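Local coordinates for protein MJ1225 (Methanocaldococcus jannaschii, PDB 3KH5) that binds AMP and ADP through its CBS domains and is a putative archaeal homolog of the gamma subunit of AMP-activated protein kinase, at residues D240-I245 / K273-Y278. Sequence-based numbering, arbitrary orientation.
Sequences DKLKKI and KDVLKY. With ADP (adenosine-5'-diphosphate), chain E.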
ATOM      1  N   ASP A 240       6.666  18.591 -15.586  1.00 44.82           N
ATOM      2  CA  ASP A 240       7.771  17.721 -15.145  1.00 43.91           C
ATOM      3  C   ASP A 240       7.939  16.533 -16.077  1.00 43.25           C
ATOM      4  O   ASP A 240       6.963  16.028 -16.634  1.00 43.03           O
ATOM      5  CB  ASP A 240       7.533  17.181 -13.732  1.00 44.01           C
ATOM      6  CG  ASP A 240       7.622  18.252 -12.664  1.00 44.05           C
ATOM      7  OD1 ASP A 240       8.116  19.363 -12.949  1.00 44.13           O
ATOM      8  OD2 ASP A 240       7.198  17.972 -11.523  1.00 44.45           O
ATOM      9  N   LYS A 241       9.179  16.071 -16.224  1.00 42.61           N
ATOM     10  CA  LYS A 241       9.468  14.920 -17.073  1.00 42.23           C
ATOM     11  C   LYS A 241       9.063  13.630 -16.378  1.00 41.88           C
ATOM     12  O   LYS A 241       9.280  13.473 -15.172  1.00 41.91           O
ATOM     13  CB  LYS A 241      10.951  14.879 -17.468  1.00 42.31           C
ATOM     14  CG  LYS A 241      11.444  16.079 -18.291  1.00 42.76           C
ATOM     15  CD  LYS A 241      10.499  16.433 -19.445  1.00 43.64           C
ATOM     16  CE  LYS A 241      11.172  17.303 -20.521  1.00 44.27           C
ATOM     17  NZ  LYS A 241      12.067  18.414 -19.866  1.00 44.76           N
ATOM     18  N   LEU A 242       8.471  12.714 -17.143  1.00 41.41           N
ATOM     19  CA  LEU A 242       8.014  11.438 -16.603  1.00 41.01           C
ATOM     20  C   LEU A 242       9.178  10.658 -16.019  1.00 40.91           C
ATOM     21  O   LEU A 242       9.046  10.043 -14.959  1.00 40.72           O
ATOM     22  CB  LEU A 242       7.303  10.598 -17.670  1.00 40.85           C
ATOM     23  CG  LEU A 242       6.813   9.214 -17.212  1.00 40.61           C
ATOM     24  CD1 LEU A 242       5.747   9.327 -16.119  1.00 39.99           C
ATOM     25  CD2 LEU A 242       6.290   8.405 -18.386  1.00 40.27           C
ATOM     26  N   LYS A 243      10.314  10.692 -16.715  1.00 40.81           N
ATOM     27  CA  LYS A 243      11.506   9.976 -16.270  1.00 40.75           C
ATOM     28  C   LYS A 243      12.045  10.509 -14.945  1.00 40.46           C
ATOM     29  O   LYS A 243      12.475   9.722 -14.104  1.00 40.42           O
ATOM     30  CB  LYS A 243      12.606   9.960 -17.344  1.00 40.91           C
ATOM     31  CG  LYS A 243      13.843   9.140 -16.947  1.00 41.78           C
ATOM     32  CD  LYS A 243      14.738   8.819 -18.139  1.00 43.25           C
ATOM     33  CE  LYS A 243      16.168   8.510 -17.649  1.00 44.05           C
ATOM     34  NZ  LYS A 243      17.085   8.221 -18.788  1.00 44.72           N
ATOM     35  N   LYS A 244      12.027  11.828 -14.758  1.00 40.22           N
ATOM     36  CA  LYS A 244      12.454  12.418 -13.486  1.00 40.08           C
ATOM     37  C   LYS A 244      11.561  11.927 -12.346  1.00 39.23           C
ATOM     38  O   LYS A 244      12.058  11.463 -11.314  1.00 39.07           O
ATOM     39  CB  LYS A 244      12.463  13.951 -13.563  1.00 40.49           C
ATOM     40  CG  LYS A 244      12.431  14.651 -12.194  1.00 42.30           C
ATOM     41  CD  LYS A 244      12.354  16.168 -12.353  1.00 44.94           C
ATOM     42  CE  LYS A 244      11.843  16.826 -11.072  1.00 46.27           C
ATOM     43  NZ  LYS A 244      12.842  16.775  -9.966  1.00 47.40           N
ATOM     44  N   ILE A 245      10.247  12.021 -12.552  1.00 38.26           N
ATOM     45  CA  ILE A 245       9.272  11.570 -11.558  1.00 37.19           C
ATOM     46  C   ILE A 245       9.418  10.074 -11.247  1.00 36.54           C
ATOM     47  O   ILE A 245       9.530   9.699 -10.072  1.00 36.30           O
ATOM     48  CB  ILE A 245       7.818  11.963 -11.951  1.00 37.26           C
ATOM     49  CG1 ILE A 245       7.658  13.492 -11.971  1.00 37.07           C
ATOM     50  CG2 ILE A 245       6.791  11.316 -11.021  1.00 37.02           C
ATOM     51  CD1 ILE A 245       8.190  14.229 -10.731  1.00 37.33           C
ATOM     52  N   LYS A 273       1.517   3.262 -10.830  1.00 33.09           N
ATOM     53  CA  LYS A 273       0.634   2.643 -11.820  1.00 33.00           C
ATOM     54  C   LYS A 273       0.471   3.552 -13.034  1.00 33.40           C
ATOM     55  O   LYS A 273       0.468   3.077 -14.171  1.00 33.50           O
ATOM     56  CB  LYS A 273      -0.736   2.277 -11.241  1.00 32.56           C
ATOM     57  CG  LYS A 273      -1.511   1.277 -12.117  1.00 31.67           C
ATOM     58  CD  LYS A 273      -2.917   0.985 -11.595  1.00 29.65           C
ATOM     59  CE  LYS A 273      -2.905   0.400 -10.184  1.00 29.16           C
ATOM     60  NZ  LYS A 273      -2.107  -0.853 -10.080  1.00 28.15           N
ATOM     61  N   ASP A 274       0.348   4.856 -12.784  1.00 33.95           N
ATOM     62  CA  ASP A 274       0.251   5.855 -13.851  1.00 34.71           C
ATOM     63  C   ASP A 274       1.501   5.916 -14.714  1.00 35.33           C
ATOM     64  O   ASP A 274       1.407   6.069 -15.933  1.00 35.56           O
ATOM     65  CB  ASP A 274       0.024   7.246 -13.270  1.00 34.62           C
ATOM     66  CG  ASP A 274      -1.296   7.370 -12.561  1.00 34.80           C
ATOM     67  OD1 ASP A 274      -2.299   6.819 -13.062  1.00 34.82           O
ATOM     68  OD2 ASP A 274      -1.328   8.034 -11.506  1.00 34.79           O
ATOM     69  N   VAL A 275       2.666   5.842 -14.070  1.00 35.93           N
ATOM     70  CA  VAL A 275       3.948   5.802 -14.774  1.00 36.56           C
ATOM     71  C   VAL A 275       3.964   4.628 -15.744  1.00 37.09           C
ATOM     72  O   VAL A 275       4.380   4.775 -16.894  1.00 37.18           O
ATOM     73  CB  VAL A 275       5.157   5.708 -13.796  1.00 36.50           C
ATOM     74  CG1 VAL A 275       6.461   5.439 -14.548  1.00 36.62           C
ATOM     75  CG2 VAL A 275       5.280   6.980 -12.978  1.00 36.13           C
ATOM     76  N   LEU A 276       3.488   3.474 -15.285  1.00 37.76           N
ATOM     77  CA  LEU A 276       3.477   2.280 -16.116  1.00 38.57           C
ATOM     78  C   LEU A 276       2.550   2.375 -17.331  1.00 39.41           C
ATOM     79  O   LEU A 276       2.656   1.560 -18.249  1.00 39.26           O
ATOM     80  CB  LEU A 276       3.175   1.025 -15.286  1.00 38.45           C
ATOM     81  CG  LEU A 276       4.271   0.432 -14.390  1.00 38.38           C
ATOM     82  CD1 LEU A 276       3.707  -0.763 -13.637  1.00 38.51           C
ATOM     83  CD2 LEU A 276       5.500   0.018 -15.192  1.00 38.16           C
ATOM     84  N   LYS A 277       1.659   3.368 -17.357  1.00 40.80           N
ATOM     85  CA  LYS A 277       0.803   3.581 -18.530  1.00 42.31           C
ATOM     86  C   LYS A 277       1.601   4.051 -19.752  1.00 43.56           C
ATOM     87  O   LYS A 277       1.107   3.978 -20.881  1.00 43.74           O
ATOM     88  CB  LYS A 277      -0.336   4.552 -18.224  1.00 42.19           C
ATOM     89  CG  LYS A 277      -1.363   4.026 -17.238  1.00 42.02           C
ATOM     90  CD  LYS A 277      -2.228   5.172 -16.741  1.00 42.09           C
ATOM     91  CE  LYS A 277      -3.250   4.711 -15.716  1.00 42.25           C
ATOM     92  NZ  LYS A 277      -4.041   5.859 -15.178  1.00 42.55           N
ATOM     93  N   TYR A 278       2.829   4.529 -19.514  1.00 45.07           N
ATOM     94  CA  TYR A 278       3.783   4.824 -20.590  1.00 46.56           C
ATOM     95  C   TYR A 278       4.035   3.585 -21.443  1.00 47.63           C
ATOM     96  O   TYR A 278       4.159   3.688 -22.663  1.00 47.81           O
ATOM     97  CB  TYR A 278       5.116   5.354 -20.035  1.00 46.47           C
ATOM     98  CG  TYR A 278       6.122   5.786 -21.096  1.00 46.61           C
ATOM     99  CD1 TYR A 278       6.023   7.034 -21.711  1.00 46.83           C
ATOM    100  CD2 TYR A 278       7.175   4.951 -21.479  1.00 46.64           C
ATOM    101  CE1 TYR A 278       6.936   7.436 -22.681  1.00 47.18           C
ATOM    102  CE2 TYR A 278       8.098   5.348 -22.451  1.00 47.09           C
ATOM    103  CZ  TYR A 278       7.970   6.594 -23.044  1.00 47.33           C
ATOM    104  OH  TYR A 278       8.870   7.000 -24.003  1.00 47.80           O
TER
HETATM  105  PB  ADP E 284      -2.107   4.141  -4.349  1.00 47.80           P
HETATM  106  O1B ADP E 284      -0.645   3.892  -4.251  1.00 47.89           O
HETATM  107  O2B ADP E 284      -2.569   5.486  -3.515  1.00 46.75           O
HETATM  108  O3B ADP E 284      -3.017   2.940  -3.759  1.00 47.81           O
HETATM  109  PA  ADP E 284      -2.626   3.315  -7.058  1.00 44.76           P
HETATM  110  O1A ADP E 284      -1.377   3.092  -7.825  1.00 45.01           O
HETATM  111  O2A ADP E 284      -3.274   1.973  -6.442  1.00 44.93           O
HETATM  112  O3A ADP E 284      -2.502   4.410  -5.873  1.00 46.09           O
HETATM  113  O5' ADP E 284      -3.705   4.089  -7.935  1.00 43.23           O
HETATM  114  C5' ADP E 284      -4.394   3.519  -9.063  1.00 40.37           C
HETATM  115  C4' ADP E 284      -5.004   4.715  -9.843  1.00 38.76           C
HETATM  116  O4' ADP E 284      -5.772   5.521  -8.890  1.00 37.85           O
HETATM  117  C3' ADP E 284      -3.930   5.639 -10.445  1.00 37.84           C
HETATM  118  O3' ADP E 284      -4.399   6.169 -11.689  1.00 38.01           O
HETATM  119  C2' ADP E 284      -3.787   6.757  -9.408  1.00 37.10           C
HETATM  120  O2' ADP E 284      -3.389   7.997 -10.018  1.00 35.85           O
HETATM  121  C1' ADP E 284      -5.204   6.861  -8.822  1.00 37.00           C
HETATM  122  N9  ADP E 284      -5.157   7.376  -7.407  1.00 36.21           N
HETATM  123  C8  ADP E 284      -4.302   7.018  -6.442  1.00 36.35           C
HETATM  124  N7  ADP E 284      -4.567   7.701  -5.326  1.00 36.12           N
HETATM  125  C5  ADP E 284      -5.593   8.502  -5.572  1.00 36.26           C
HETATM  126  C6  ADP E 284      -6.298   9.427  -4.807  1.00 36.42           C
HETATM  127  N6  ADP E 284      -5.972   9.655  -3.535  1.00 36.12           N
HETATM  128  N1  ADP E 284      -7.320  10.086  -5.379  1.00 36.59           N
HETATM  129  C2  ADP E 284      -7.650   9.867  -6.648  1.00 36.52           C
HETATM  130  N3  ADP E 284      -6.996   8.989  -7.400  1.00 36.40           N
HETATM  131  C4  ADP E 284      -5.968   8.294  -6.893  1.00 36.27           C
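The ring of Tyr278 meets Leu242 obliquely, the methyl CD2 of the leucine lying 3.6 Å from CD1 of the ring and touching CB and CG at its root. At the far end the OH is hydrogen-bonded to the backbone N of Asp145. Leu242, its CG anti to the backbone N (chi1 178°), reaches across with both methyls, and the second branch, CD1, rests 3.9 Å from CG2 of Val275. This apolar junction contains no hydrogen bond; Ala246 and Met249 of helix 242-252 and Ile137 of helix 133-140 extend it around Val275. The other flat group, the carboxylate of Asp274, serves the nucleotide: OD1 accepts a hydrogen bond from O3' of ADP (2.6 Å) and OD2 one from O2' (2.5 Å). Lys277 NZ forms a salt bridge to Asp274 OD1 (2.9 Å), nearly along its C-O axis, while the backbone N of Thr271 donates a hydrogen bond to OD2, giving each oxygen two partners. An asparagine here would probably weaken the hold on the ribose and leave Lys277 without its opposite charge. Leu242 joins helix 242-252 to segment 273-278; an aspartate taking both ribose hydroxyls is characteristic of adenine-nucleotide sites in CBS domains, as in gamma-AMPK.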